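Local coordinates for protein carbohydrate binding family 6 (Clostridium thermocellum, PDB 5A8C) that probably hydrolyses terminal alpha-L-arabinofuranosyl residues from arabinose-containing polysaccharides, as a family 43 glycoside hydrolase built on a five-bladed beta-propeller, at residues A212-K217 with Y223-S228. Sequence-based numbering, arbitrary orientation.
Sequences AAYMHK and YFSYAS
His-216 and Tyr-223 exchange two backbone hydrogen bonds, the shorter running from Tyr-223 N to His-216 O at 2.9 Å. Two residues on, Tyr-214 and Ser-225 pair unequally: the bond from Ser-225 N to Tyr-214 O is the straighter, whereas the return bond from Tyr-214 N is weak and bent (122°). A water bridges both pairs on one face of this antiparallel hairpin, donating to Tyr-223 O and hydrogen-bonding His-216 ND1, in the imidazole plane, and Ser-225 OG at 2.7 Å. His-216 takes a chi1 of 81°, its CG between backbone N and carbonyl carbon, which swings the imidazole across to Tyr-223. The two rings lie nearly parallel, at 12°, but slid apart with little overlap; His-216 CE1 lies 3.4 Å from Tyr-223 CB. Beyond them, His-216 NE2 is hydrogen-bonded to Tyr-308 OH and Ser-225 OG to His-269 NE2. The other face is apolar. Met-215, bent at chi2 and chi3, brings CE to the Phe-224 ring edge, while Ala-213 CB touches Phe-224 CZ at 3.7 Å. These first two strands of a four-stranded blade, with the Tyr-214 side chain about 5 Å from the bound calcium, thus divide their chemistry: a hydrated polar network fixes the imidazole on one face; on the other, Ala-213, Met-215 and Phe-224 pack against Tyr-176.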
loop_
_atom_site.group_PDB
_atom_site.type_symbol
_atom_site.label_atom_id
_atom_site.label_comp_id
_atom_site.label_asym_id
_atom_site.label_seq_id
_atom_site.Cartn_x
_atom_site.Cartn_y
_atom_site.Cartn_z
ATOM N N ALA A 212 3.111 -2.635 -5.826
ATOM C CA ALA A 212 2.250 -1.587 -5.244
ATOM C C ALA A 212 0.854 -1.480 -5.849
ATOM O O ALA A 212 0.267 -0.390 -5.820
ATOM C CB ALA A 212 2.936 -0.226 -5.153
ATOM N N ALA A 213 0.277 -2.577 -6.332
ATOM C CA ALA A 213 -1.087 -2.525 -6.870
ATOM C C ALA A 213 -2.054 -1.858 -5.866
ATOM O O ALA A 213 -2.075 -2.182 -4.681
ATOM C CB ALA A 213 -1.586 -3.926 -7.188
ATOM N N TYR A 214 -2.958 -1.048 -6.410
ATOM C CA TYR A 214 -3.882 -0.292 -5.563
ATOM C C TYR A 214 -5.145 -0.019 -6.351
ATOM O O TYR A 214 -5.089 0.294 -7.546
ATOM C CB TYR A 214 -3.231 1.028 -5.095
ATOM C CG TYR A 214 -3.941 1.706 -3.970
ATOM C CD1 TYR A 214 -3.656 1.383 -2.669
ATOM C CD2 TYR A 214 -4.944 2.615 -4.230
ATOM C CE1 TYR A 214 -4.327 2.039 -1.618
ATOM C CE2 TYR A 214 -5.629 3.258 -3.192
ATOM C CZ TYR A 214 -5.318 2.912 -1.908
ATOM O OH TYR A 214 -5.973 3.567 -0.865
ATOM N N MET A 215 -6.296 -0.131 -5.697
ATOM C CA MET A 215 -7.582 0.165 -6.304
ATOM C C MET A 215 -8.368 1.149 -5.467
ATOM O O MET A 215 -8.476 0.969 -4.247
ATOM C CB MET A 215 -8.369 -1.137 -6.460
ATOM C CG MET A 215 -9.795 -0.999 -7.001
ATOM S SD MET A 215 -9.959 -0.112 -8.550
ATOM C CE MET A 215 -8.870 -1.080 -9.616
ATOM N N HIS A 216 -8.987 2.112 -6.134
ATOM C CA HIS A 216 -10.019 2.962 -5.502
ATOM C C HIS A 216 -11.031 3.313 -6.546
ATOM O O HIS A 216 -10.773 3.216 -7.760
ATOM C CB HIS A 216 -9.445 4.182 -4.784
ATOM C CG HIS A 216 -9.119 5.322 -5.677
ATOM N ND1 HIS A 216 -7.952 5.439 -6.407
ATOM C CD2 HIS A 216 -9.867 6.444 -5.913
ATOM C CE1 HIS A 216 -8.020 6.595 -7.059
ATOM N NE2 HIS A 216 -9.163 7.202 -6.789
ATOM N N LYS A 217 -12.208 3.735 -6.106
ATOM C CA LYS A 217 -13.302 4.083 -6.989
ATOM C C LYS A 217 -13.718 5.503 -6.726
ATOM O O LYS A 217 -13.749 5.952 -5.581
ATOM C CB LYS A 217 -14.494 3.106 -6.804
ATOM C CG LYS A 217 -15.595 3.183 -7.847
ATOM C CD LYS A 217 -16.660 2.146 -7.583
ATOM C CE LYS A 217 -17.673 2.058 -8.703
ATOM N NZ LYS A 217 -18.696 1.004 -8.435
ATOM N N TYR A 223 -9.952 3.014 -10.508
ATOM C CA TYR A 223 -8.606 3.501 -10.732
ATOM C C TYR A 223 -7.635 2.450 -10.238
ATOM O O TYR A 223 -7.546 2.202 -9.031
ATOM C CB TYR A 223 -8.379 4.802 -9.933
ATOM C CG TYR A 223 -9.222 5.971 -10.410
ATOM C CD1 TYR A 223 -10.560 6.067 -10.036
ATOM C CD2 TYR A 223 -8.682 6.972 -11.180
ATOM C CE1 TYR A 223 -11.354 7.126 -10.481
ATOM C CE2 TYR A 223 -9.456 8.065 -11.620
ATOM C CZ TYR A 223 -10.766 8.107 -11.281
ATOM O OH TYR A 223 -11.594 9.157 -11.681
ATOM N N PHE A 224 -6.914 1.798 -11.167
ATOM C CA PHE A 224 -5.867 0.864 -10.813
ATOM C C PHE A 224 -4.550 1.635 -10.877
ATOM O O PHE A 224 -4.128 2.070 -11.940
ATOM C CB PHE A 224 -5.816 -0.329 -11.773
ATOM C CG PHE A 224 -4.720 -1.284 -11.400
ATOM C CD1 PHE A 224 -4.977 -2.281 -10.453
ATOM C CD2 PHE A 224 -3.462 -1.195 -11.925
ATOM C CE1 PHE A 224 -3.962 -3.147 -10.087
ATOM C CE2 PHE A 224 -2.452 -2.058 -11.515
ATOM C CZ PHE A 224 -2.725 -3.033 -10.593
ATOM N N SER A 225 -3.951 1.849 -9.708
ATOM C CA SER A 225 -2.675 2.577 -9.618
ATOM C C SER A 225 -1.585 1.637 -9.116
ATOM O O SER A 225 -1.884 0.597 -8.496
ATOM C CB SER A 225 -2.819 3.843 -8.797
ATOM O OG SER A 225 -3.263 3.578 -7.482
ATOM N N TYR A 226 -0.343 1.969 -9.399
ATOM C CA TYR A 226 0.733 1.024 -9.186
ATOM C C TYR A 226 2.070 1.716 -9.307
ATOM O O TYR A 226 2.156 2.836 -9.873
ATOM C CB TYR A 226 0.661 -0.126 -10.182
ATOM C CG TYR A 226 0.780 0.278 -11.634
ATOM C CD1 TYR A 226 -0.308 0.782 -12.336
ATOM C CD2 TYR A 226 1.980 0.169 -12.306
ATOM C CE1 TYR A 226 -0.196 1.138 -13.667
ATOM C CE2 TYR A 226 2.112 0.515 -13.647
ATOM C CZ TYR A 226 1.009 0.998 -14.338
ATOM O OH TYR A 226 1.065 1.292 -15.694
ATOM N N ALA A 227 3.121 1.074 -8.833
ATOM C CA ALA A 227 4.478 1.511 -9.077
ATOM C C ALA A 227 5.010 0.831 -10.338
ATOM O O ALA A 227 4.930 -0.401 -10.477
ATOM C CB ALA A 227 5.374 1.217 -7.890
ATOM N N SER A 228 5.557 1.646 -11.230
ATOM C CA SER A 228 6.136 1.121 -12.497
ATOM C C SER A 228 7.554 0.663 -12.269
ATOM O O SER A 228 8.192 0.905 -11.242
ATOM C CB SER A 228 6.004 2.129 -13.604
ATOM O OG SER A 228 6.752 3.272 -13.322
HETATM O O HOH W 1 -5.917 3.721 -7.338
#